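Local coordinates for protein alpha-L-rhamnosidase (Streptomyces avermitilis, PDB 3W5M) that hydrolyses terminal non-reducing alpha-L-rhamnose residues from alpha-L-rhamnosides, including citrus flavonoids and gum arabic, and binds L-rhamnose through a calcium-dependent carbohydrate-binding module, at residues A[866-874]-A[922-930]; A[945-956]-A[969-980]. One frame throughout, in Å; residues are numbered along the deposited sequence.

Along the chain the two contacts come in series: contact 1 (866-874 with 922-930) closes before contact 2 (945-956 with 969-980) opens, and their centres lie about 14 Å apart. Contact 1 joins helices 867-875 and 923-929 within the catalytic (alpha/alpha)6-barrel domain; contact 2 belongs to the C-terminal beta-sandwich domain, at the hairpin of strands 955-962 and 965-974. They meet directly through two hydrogen bonds: Trp971 NE1 to Ile930 O at 2.7 Å, and Tyr871 OH to Arg948 O at 2.8 Å. Together they form part of the seam between the barrel and the C-terminal domain, away from the rhamnose-binding and calcium sites.

Contact 1: residues A[866-874]-A[922-930]; sequences HTDVAYRLL and VGEWMYANI
Trp925 reaches from helix 923-929 into a hole on helix 867-874 formed by Thr867, Ala870, Tyr871 and Leu874, a knob-into-hole fit. Its leading atom, CH2, stands over the centre of the Tyr871 ring, 3.9 Å from Tyr871 CE2. This is a T-shaped stack: the edge of the tryptophan meets the tyrosine face, with the planes at 80° and the centroids of the two six-membered rings 5.3 Å apart. Farther round the indole, CZ2 packs on Ala870 CB at 3.7 Å, while CZ3 lies 3.8 Å from Leu874 CD2. The indole reaches this far because its CG stands opposite the backbone N (chi1 -176°), carrying the six-membered ring outward from its own helix.

The two methyls of Leu874 go separate ways: besides the indole, CD2 meets Ile930 CD1 tip to tip at 3.7 Å, whereas CD1 turns to Met926 CG and to Val922 CG2, the latter 3.9 Å away. Ile930 brings CG1 to 3.5 Å from Tyr871 OH, so the tyrosine is bordered by both the indole and the isoleucine.

The helices themselves stay well apart, their axes no nearer than 12.4 Å and crossing at -130°, a separation bridged by the large side chains. The next shell holds the polar ends: Trp925 NE1 and Thr867 OG1 both hydrogen-bond Thr862 OG1, and Tyr871 OH has Arg948 O. Leu858 of helix 854-863 packs against Trp925 and Val922, and Leu612 of helix 607-622 against Val922 and Met926.

No hydrogen bond crosses between the two helical segments; their cohesion is therefore apolar and aromatic. The NE1 bond probably helps set the turn of the indole, whereas the hydroxyl bond only tethers the end of the tyrosine, whose turn is set by the tryptophan edge over its face.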
loop_
_atom_site.group_PDB
_atom_site.type_symbol
_atom_site.label_atom_id
_atom_site.label_comp_id
_atom_site.label_asym_id
_atom_site.label_seq_id
_atom_site.Cartn_x
_atom_site.Cartn_y
_atom_site.Cartn_z
ATOM N N HIS A 866 -23.047 28.229 -1.379
ATOM C CA HIS A 866 -24.011 27.218 -0.951
ATOM C C HIS A 866 -23.494 26.248 0.110
ATOM O O HIS A 866 -23.721 25.041 -0.004
ATOM C CB HIS A 866 -24.499 26.437 -2.158
ATOM C CG HIS A 866 -25.085 27.298 -3.232
ATOM N ND1 HIS A 866 -26.277 27.977 -3.076
ATOM C CD2 HIS A 866 -24.659 27.569 -4.488
ATOM C CE1 HIS A 866 -26.552 28.634 -4.188
ATOM N NE2 HIS A 866 -25.586 28.405 -5.060
ATOM N N THR A 867 -22.817 26.781 1.130
ATOM C CA THR A 867 -22.370 25.997 2.280
ATOM C C THR A 867 -23.531 25.271 2.959
ATOM O O THR A 867 -23.373 24.133 3.391
ATOM C CB THR A 867 -21.587 26.861 3.293
ATOM O OG1 THR A 867 -20.352 27.246 2.686
ATOM C CG2 THR A 867 -21.254 26.076 4.588
ATOM N N ASP A 868 -24.692 25.927 3.040
ATOM C CA ASP A 868 -25.892 25.306 3.615
ATOM C C ASP A 868 -26.291 23.997 2.910
ATOM O O ASP A 868 -26.656 23.028 3.578
ATOM C CB ASP A 868 -27.064 26.302 3.655
ATOM C CG ASP A 868 -27.461 26.808 2.271
ATOM O OD1 ASP A 868 -26.697 26.622 1.300
ATOM O OD2 ASP A 868 -28.554 27.394 2.161
ATOM N N VAL A 869 -26.202 23.991 1.581
ATOM C CA VAL A 869 -26.411 22.814 0.737
ATOM C C VAL A 869 -25.309 21.767 0.956
ATOM O O VAL A 869 -25.564 20.561 0.927
ATOM C CB VAL A 869 -26.437 23.207 -0.747
ATOM C CG1 VAL A 869 -26.473 21.990 -1.663
ATOM C CG2 VAL A 869 -27.637 24.107 -1.034
ATOM N N ALA A 870 -24.083 22.235 1.161
ATOM C CA ALA A 870 -22.974 21.318 1.430
ATOM C C ALA A 870 -23.259 20.572 2.715
ATOM O O ALA A 870 -23.099 19.347 2.757
ATOM C CB ALA A 870 -21.653 22.071 1.513
ATOM N N TYR A 871 -23.712 21.288 3.741
ATOM C CA TYR A 871 -24.045 20.657 5.009
ATOM C C TYR A 871 -25.180 19.654 4.851
ATOM O O TYR A 871 -25.180 18.622 5.513
ATOM C CB TYR A 871 -24.385 21.691 6.069
ATOM C CG TYR A 871 -23.187 22.153 6.883
ATOM C CD1 TYR A 871 -22.638 21.330 7.879
ATOM C CD2 TYR A 871 -22.607 23.416 6.667
ATOM C CE1 TYR A 871 -21.554 21.748 8.626
ATOM C CE2 TYR A 871 -21.523 23.845 7.417
ATOM C CZ TYR A 871 -21.003 23.003 8.393
ATOM O OH TYR A 871 -19.952 23.404 9.154
ATOM N N ARG A 872 -26.128 19.959 3.968
ATOM C CA ARG A 872 -27.283 19.087 3.759
ATOM C C ARG A 872 -26.808 17.728 3.247
ATOM O O ARG A 872 -27.198 16.676 3.778
ATOM C CB ARG A 872 -28.281 19.725 2.781
ATOM C CG ARG A 872 -29.626 19.012 2.688
ATOM C CD ARG A 872 -30.546 19.309 3.874
ATOM N NE ARG A 872 -31.928 18.900 3.598
ATOM C CZ ARG A 872 -32.851 19.680 3.033
ATOM N NH1 ARG A 872 -32.566 20.929 2.679
ATOM N NH2 ARG A 872 -34.073 19.213 2.821
ATOM N N LEU A 873 -25.953 17.773 2.232
ATOM C CA LEU A 873 -25.290 16.583 1.717
ATOM C C LEU A 873 -24.447 15.888 2.773
ATOM O O LEU A 873 -24.464 14.659 2.870
ATOM C CB LEU A 873 -24.428 16.919 0.503
ATOM C CG LEU A 873 -25.199 17.436 -0.701
ATOM C CD1 LEU A 873 -24.232 17.647 -1.833
ATOM C CD2 LEU A 873 -26.285 16.446 -1.095
ATOM N N LEU A 874 -23.725 16.673 3.568
ATOM C CA LEU A 874 -22.815 16.111 4.563
ATOM C C LEU A 874 -23.560 15.308 5.634
ATOM O O LEU A 874 -23.121 14.214 6.008
ATOM C CB LEU A 874 -21.926 17.193 5.206
ATOM C CG LEU A 874 -20.844 16.637 6.142
ATOM C CD1 LEU A 874 -19.707 16.008 5.348
ATOM C CD2 LEU A 874 -20.317 17.732 7.066
ATOM N N VAL A 922 -13.957 13.736 0.963
ATOM C CA VAL A 922 -14.789 14.700 1.690
ATOM C C VAL A 922 -14.061 15.277 2.909
ATOM O O VAL A 922 -14.367 16.390 3.384
ATOM C CB VAL A 922 -16.137 14.045 2.119
ATOM C CG1 VAL A 922 -15.921 12.973 3.185
ATOM C CG2 VAL A 922 -17.111 15.087 2.637
ATOM N N GLY A 923 -13.064 14.533 3.399
ATOM C CA GLY A 923 -12.277 14.930 4.554
ATOM C C GLY A 923 -11.748 16.343 4.428
ATOM O O GLY A 923 -11.855 17.112 5.357
ATOM N N GLU A 924 -11.161 16.674 3.285
ATOM C CA GLU A 924 -10.511 17.982 3.137
ATOM C C GLU A 924 -11.507 19.122 3.284
ATOM O O GLU A 924 -11.144 20.165 3.782
ATOM C CB GLU A 924 -9.776 18.117 1.807
ATOM C CG GLU A 924 -10.655 18.095 0.572
ATOM C CD GLU A 924 -9.894 18.420 -0.695
ATOM O OE1 GLU A 924 -9.331 19.542 -0.771
ATOM O OE2 GLU A 924 -9.858 17.565 -1.618
ATOM N N TRP A 925 -12.752 18.910 2.855
ATOM C CA TRP A 925 -13.795 19.925 3.050
ATOM C C TRP A 925 -14.099 20.136 4.534
ATOM O O TRP A 925 -14.223 21.264 5.002
ATOM C CB TRP A 925 -15.061 19.601 2.251
ATOM C CG TRP A 925 -16.105 20.702 2.382
ATOM C CD1 TRP A 925 -16.286 21.778 1.531
ATOM C CD2 TRP A 925 -17.080 20.850 3.437
ATOM N NE1 TRP A 925 -17.331 22.573 1.998
ATOM C CE2 TRP A 925 -17.824 22.031 3.160
ATOM C CE3 TRP A 925 -17.410 20.094 4.580
ATOM C CZ2 TRP A 925 -18.869 22.472 3.986
ATOM C CZ3 TRP A 925 -18.450 20.535 5.403
ATOM C CH2 TRP A 925 -19.168 21.713 5.098
ATOM N N MET A 926 -14.178 19.050 5.300
ATOM C CA MET A 926 -14.391 19.176 6.708
ATOM C C MET A 926 -13.242 19.916 7.397
ATOM O O MET A 926 -13.477 20.727 8.295
ATOM C CB MET A 926 -14.574 17.790 7.349
ATOM C CG MET A 926 -15.785 17.019 6.868
ATOM S SD MET A 926 -16.385 15.848 8.117
ATOM C CE MET A 926 -14.957 14.758 8.172
ATOM N N TYR A 927 -12.001 19.622 7.005
ATOM C CA TYR A 927 -10.860 20.145 7.738
ATOM C C TYR A 927 -10.734 21.630 7.433
ATOM O O TYR A 927 -10.479 22.413 8.339
ATOM C CB TYR A 927 -9.561 19.353 7.420
ATOM C CG TYR A 927 -9.735 17.855 7.592
ATOM C CD1 TYR A 927 -10.584 17.333 8.583
ATOM C CD2 TYR A 927 -9.091 16.959 6.751
ATOM C CE1 TYR A 927 -10.763 15.960 8.730
ATOM C CE2 TYR A 927 -9.285 15.583 6.882
ATOM C CZ TYR A 927 -10.104 15.094 7.888
ATOM O OH TYR A 927 -10.275 13.720 8.011
ATOM N N ALA A 928 -11.006 21.994 6.177
ATOM C CA ALA A 928 -10.914 23.388 5.717
ATOM C C ALA A 928 -12.068 24.263 6.216
ATOM O O ALA A 928 -11.861 25.434 6.513
ATOM C CB ALA A 928 -10.797 23.450 4.200
ATOM N N ASN A 929 -13.256 23.676 6.375
ATOM C CA ASN A 929 -14.490 24.460 6.625
ATOM C C ASN A 929 -15.153 24.276 7.977
ATOM O O ASN A 929 -15.723 25.228 8.530
ATOM C CB ASN A 929 -15.489 24.192 5.522
ATOM C CG ASN A 929 -14.945 24.538 4.158
ATOM O OD1 ASN A 929 -14.648 23.657 3.356
ATOM N ND2 ASN A 929 -14.795 25.824 3.886
ATOM N N ILE A 930 -15.073 23.075 8.545
ATOM C CA ILE A 930 -15.621 22.879 9.872
ATOM C C ILE A 930 -14.530 23.192 10.872
ATOM O O ILE A 930 -14.732 23.977 11.800
ATOM C CB ILE A 930 -16.222 21.454 10.082
ATOM C CG1 ILE A 930 -17.293 21.183 9.022
ATOM C CG2 ILE A 930 -16.732 21.305 11.524
ATOM C CD1 ILE A 930 -17.832 19.759 8.964
#

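Contact 2: residues A[945-956]-A[969-980]; sequences IRPRPGGEVTSA and TRWQQRSGGFVL
Ser955 and Ala956 pair antiparallel with Gln972 and Trp971, the first as a non-hydrogen-bonded pair and Ala956 with Trp971 as a hydrogen-bonded one, each backbone N of that pair donating to the other's O. One residue along, Gln973 N donates to Thr954 O at 2.8 Å, nearly straight at 169°. Trp971 is the hub of the side chains. Its CG lies between the backbone N and the carbonyl carbon (chi1 62°), which swings the indole across the neighbouring strand. Two prolines lie over one of its faces in CH-pi contacts: Pro947 CB is 3.8 Å from the centroid of the five-membered ring, and Pro949 CG is 4.1 Å from that of the six-membered ring. Ala956 CB packs against the opposite face, 3.8 Å from Trp971 CE2, and Val953 CG1 comes crosswise to CH2.

Pro949 also meets Phe978 at about a right angle, its CG 3.8 Å from Phe978 CE1. Its CB lies over the flat face of the Gln973 amide. Ile945 CG2 meets Thr969 CG2 and Leu980 CD2 across the interface of the two sheets. The indole NE1 is taken up by Ile930 O, at the end of segment 922-930. With an alanine at Trp971, that carbonyl is likely to lose its donor and a gap to open between the two prolines and Ala956.

The Gly950-Val953 turn is type II', and Arg974-Gly977 is a type I' turn linking the next pair of strands. Strands 955-962, 965-974 and 977-984 thus form an antiparallel meander of the C-terminal beta-sandwich, and the connection from strand 942-945 of the other sheet crosses over Trp971.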
loop_
_atom_site.group_PDB
_atom_site.type_symbol
_atom_site.label_atom_id
_atom_site.label_comp_id
_atom_site.label_asym_id
_atom_site.label_seq_id
_atom_site.Cartn_x
_atom_site.Cartn_y
_atom_site.Cartn_z
ATOM N N ILE A 945 -8.061 30.742 8.426
ATOM C CA ILE A 945 -8.930 30.221 9.468
ATOM C C ILE A 945 -10.339 30.752 9.254
ATOM O O ILE A 945 -10.684 31.872 9.677
ATOM C CB ILE A 945 -8.375 30.537 10.868
ATOM C CG1 ILE A 945 -6.975 29.899 10.988
ATOM C CG2 ILE A 945 -9.335 30.084 11.946
ATOM C CD1 ILE A 945 -6.242 30.154 12.283
ATOM N N ARG A 946 -11.146 29.925 8.600
ATOM C CA ARG A 946 -12.484 30.316 8.172
ATOM C C ARG A 946 -13.499 29.193 8.489
ATOM O O ARG A 946 -13.969 28.509 7.575
ATOM C CB ARG A 946 -12.460 30.682 6.686
ATOM C CG ARG A 946 -13.766 31.278 6.193
ATOM C CD ARG A 946 -13.697 31.777 4.764
ATOM N NE ARG A 946 -14.928 32.508 4.485
ATOM C CZ ARG A 946 -15.210 33.151 3.357
ATOM N NH1 ARG A 946 -14.347 33.165 2.346
ATOM N NH2 ARG A 946 -16.377 33.778 3.250
ATOM N N PRO A 947 -13.790 28.981 9.792
ATOM C CA PRO A 947 -14.832 28.029 10.170
ATOM C C PRO A 947 -16.184 28.556 9.694
ATOM O O PRO A 947 -16.482 29.748 9.870
ATOM C CB PRO A 947 -14.769 28.016 11.701
ATOM C CG PRO A 947 -14.087 29.293 12.086
ATOM C CD PRO A 947 -13.118 29.548 10.979
ATOM N N ARG A 948 -16.974 27.686 9.070
ATOM C CA ARG A 948 -18.301 28.057 8.639
ATOM C C ARG A 948 -19.334 27.172 9.321
ATOM O O ARG A 948 -19.703 26.138 8.763
ATOM C CB ARG A 948 -18.415 27.923 7.123
ATOM C CG ARG A 948 -17.405 28.732 6.330
ATOM C CD ARG A 948 -17.254 28.112 4.968
ATOM N NE ARG A 948 -16.579 28.956 3.980
ATOM C CZ ARG A 948 -17.195 29.861 3.225
ATOM N NH1 ARG A 948 -18.493 30.077 3.371
ATOM N NH2 ARG A 948 -16.515 30.549 2.324
ATOM N N PRO A 949 -19.820 27.578 10.513
ATOM C CA PRO A 949 -20.866 26.823 11.208
ATOM C C PRO A 949 -22.081 26.648 10.307
ATOM O O PRO A 949 -22.298 27.450 9.388
ATOM C CB PRO A 949 -21.210 27.710 12.409
ATOM C CG PRO A 949 -20.026 28.602 12.584
ATOM C CD PRO A 949 -19.552 28.860 11.190
ATOM N N GLY A 950 -22.845 25.585 10.550
ATOM C CA GLY A 950 -23.891 25.158 9.627
ATOM C C GLY A 950 -24.328 23.762 10.025
ATOM O O GLY A 950 -23.772 23.178 10.978
ATOM N N GLY A 951 -25.315 23.222 9.312
ATOM C CA GLY A 951 -25.871 21.904 9.645
ATOM C C GLY A 951 -26.076 21.747 11.139
ATOM O O GLY A 951 -26.627 22.630 11.789
ATOM N N GLU A 952 -25.571 20.653 11.703
ATOM C CA GLU A 952 -25.799 20.342 13.101
ATOM C C GLU A 952 -24.568 20.652 13.912
ATOM O O GLU A 952 -24.501 20.301 15.097
ATOM C CB GLU A 952 -26.143 18.855 13.286
ATOM C CG GLU A 952 -26.952 18.220 12.166
ATOM C CD GLU A 952 -27.165 16.714 12.347
ATOM O OE1 GLU A 952 -26.843 16.163 13.427
ATOM O OE2 GLU A 952 -27.656 16.079 11.391
ATOM N N VAL A 953 -23.577 21.291 13.284
ATOM C CA VAL A 953 -22.312 21.532 13.974
ATOM C C VAL A 953 -22.369 22.846 14.755
ATOM O O VAL A 953 -22.510 23.904 14.170
ATOM C CB VAL A 953 -21.089 21.562 13.013
ATOM C CG1 VAL A 953 -19.801 21.494 13.831
ATOM C CG2 VAL A 953 -21.144 20.436 11.987
ATOM N N THR A 954 -22.236 22.777 16.067
ATOM C CA THR A 954 -22.204 24.003 16.861
ATOM C C THR A 954 -20.891 24.130 17.621
ATOM O O THR A 954 -20.699 25.038 18.442
ATOM C CB THR A 954 -23.389 24.059 17.842
ATOM O OG1 THR A 954 -23.330 22.936 18.740
ATOM C CG2 THR A 954 -24.720 24.068 17.073
ATOM N N SER A 955 -19.966 23.219 17.330
ATOM C CA SER A 955 -18.840 23.013 18.208
ATOM C C SER A 955 -17.837 22.192 17.421
ATOM O O SER A 955 -18.210 21.178 16.853
ATOM C CB SER A 955 -19.332 22.196 19.402
ATOM O OG SER A 955 -18.496 22.366 20.524
ATOM N N ALA A 956 -16.585 22.649 17.357
ATOM C CA ALA A 956 -15.501 21.882 16.718
ATOM C C ALA A 956 -14.143 22.237 17.295
ATOM O O ALA A 956 -13.907 23.368 17.748
ATOM C CB ALA A 956 -15.496 22.072 15.201
ATOM N N THR A 969 -7.427 24.983 16.218
ATOM C CA THR A 969 -8.664 25.764 16.274
ATOM C C THR A 969 -9.635 25.132 17.268
ATOM O O THR A 969 -9.602 23.928 17.504
ATOM C CB THR A 969 -9.398 25.886 14.917
ATOM O OG1 THR A 969 -9.752 24.579 14.429
ATOM C CG2 THR A 969 -8.563 26.622 13.883
ATOM N N ARG A 970 -10.474 25.973 17.876
ATOM C CA ARG A 970 -11.548 25.516 18.733
ATOM C C ARG A 970 -12.609 26.598 18.701
ATOM O O ARG A 970 -12.333 27.740 19.079
ATOM C CB ARG A 970 -11.070 25.308 20.156
ATOM C CG ARG A 970 -12.176 24.788 21.059
ATOM C CD ARG A 970 -11.615 24.296 22.375
ATOM N NE ARG A 970 -12.618 24.351 23.433
ATOM C CZ ARG A 970 -12.338 24.463 24.732
ATOM N NH1 ARG A 970 -11.076 24.537 25.152
ATOM N NH2 ARG A 970 -13.324 24.511 25.618
ATOM N N TRP A 971 -13.798 26.250 18.236
ATOM C CA TRP A 971 -14.893 27.211 18.207
ATOM C C TRP A 971 -16.190 26.625 18.745
ATOM O O TRP A 971 -16.405 25.405 18.708
ATOM C CB TRP A 971 -15.090 27.813 16.812
ATOM C CG TRP A 971 -15.463 26.863 15.709
ATOM C CD1 TRP A 971 -14.609 26.269 14.819
ATOM C CD2 TRP A 971 -16.782 26.441 15.338
ATOM N NE1 TRP A 971 -15.312 25.489 13.930
ATOM C CE2 TRP A 971 -16.648 25.583 14.222
ATOM C CE3 TRP A 971 -18.069 26.702 15.842
ATOM C CZ2 TRP A 971 -17.752 24.969 13.606
ATOM C CZ3 TRP A 971 -19.169 26.092 15.220
ATOM C CH2 TRP A 971 -18.994 25.235 14.121
ATOM N N GLN A 972 -17.047 27.515 19.252
ATOM C CA GLN A 972 -18.316 27.129 19.864
ATOM C C GLN A 972 -19.350 28.211 19.595
ATOM O O GLN A 972 -19.059 29.400 19.774
ATOM C CB GLN A 972 -18.130 26.951 21.362
ATOM C CG GLN A 972 -19.367 26.484 22.111
ATOM C CD GLN A 972 -19.055 26.105 23.552
ATOM O OE1 GLN A 972 -17.946 26.334 24.047
ATOM N NE2 GLN A 972 -20.033 25.524 24.234
ATOM N N GLN A 973 -20.524 27.793 19.124
ATOM C CA GLN A 973 -21.734 28.633 19.107
ATOM C C GLN A 973 -22.611 28.293 20.306
ATOM O O GLN A 973 -23.047 27.138 20.452
ATOM C CB GLN A 973 -22.558 28.371 17.866
ATOM C CG GLN A 973 -22.027 29.005 16.608
ATOM C CD GLN A 973 -23.021 28.904 15.475
ATOM O OE1 GLN A 973 -23.640 27.859 15.263
ATOM N NE2 GLN A 973 -23.182 29.988 14.738
ATOM N N ARG A 974 -22.874 29.281 21.164
ATOM C CA ARG A 974 -23.822 29.091 22.252
ATOM C C ARG A 974 -24.527 30.374 22.650
ATOM O O ARG A 974 -23.967 31.466 22.537
ATOM C CB ARG A 974 -23.170 28.426 23.456
ATOM C CG ARG A 974 -24.038 27.323 24.042
ATOM C CD ARG A 974 -23.234 26.383 24.928
ATOM N NE ARG A 974 -22.294 27.122 25.774
ATOM C CZ ARG A 974 -22.625 27.764 26.895
ATOM N NH1 ARG A 974 -23.882 27.762 27.332
ATOM N NH2 ARG A 974 -21.693 28.416 27.581
ATOM N N SER A 975 -25.767 30.210 23.108
ATOM C CA SER A 975 -26.705 31.306 23.403
ATOM C C SER A 975 -26.464 32.599 22.634
ATOM O O SER A 975 -26.246 33.645 23.235
ATOM C CB SER A 975 -26.800 31.563 24.911
ATOM O OG SER A 975 -25.540 31.911 25.431
ATOM N N GLY A 976 -26.506 32.516 21.304
ATOM C CA GLY A 976 -26.325 33.686 20.443
ATOM C C GLY A 976 -24.865 34.009 20.163
ATOM O O GLY A 976 -24.530 34.562 19.099
ATOM N N GLY A 977 -23.998 33.645 21.115
ATOM C CA GLY A 977 -22.566 33.970 21.078
ATOM C C GLY A 977 -21.675 32.983 20.330
ATOM O O GLY A 977 -22.001 31.794 20.207
ATOM N N PHE A 978 -20.547 33.500 19.838
ATOM C CA PHE A 978 -19.513 32.740 19.131
ATOM C C PHE A 978 -18.160 33.014 19.799
ATOM O O PHE A 978 -17.797 34.172 20.033
ATOM C CB PHE A 978 -19.504 33.172 17.662
ATOM C CG PHE A 978 -18.579 32.376 16.779
ATOM C CD1 PHE A 978 -19.000 31.177 16.196
ATOM C CD2 PHE A 978 -17.295 32.845 16.484
ATOM C CE1 PHE A 978 -18.152 30.454 15.355
ATOM C CE2 PHE A 978 -16.441 32.122 15.649
ATOM C CZ PHE A 978 -16.868 30.924 15.087
ATOM N N VAL A 979 -17.426 31.960 20.143
ATOM C CA VAL A 979 -16.047 32.116 20.575
ATOM C C VAL A 979 -15.144 31.216 19.708
ATOM O O VAL A 979 -15.441 30.034 19.507
ATOM C CB VAL A 979 -15.889 31.865 22.101
ATOM C CG1 VAL A 979 -16.484 30.525 22.521
ATOM C CG2 VAL A 979 -14.437 31.979 22.558
ATOM N N LEU A 980 -14.078 31.796 19.159
ATOM C CA LEU A 980 -13.040 31.024 18.477
ATOM C C LEU A 980 -11.699 31.272 19.155
ATOM O O LEU A 980 -11.329 32.425 19.410
ATOM C CB LEU A 980 -12.966 31.398 16.993
ATOM C CG LEU A 980 -11.767 30.930 16.140
ATOM C CD1 LEU A 980 -11.743 29.421 15.937
ATOM C CD2 LEU A 980 -11.866 31.610 14.795
#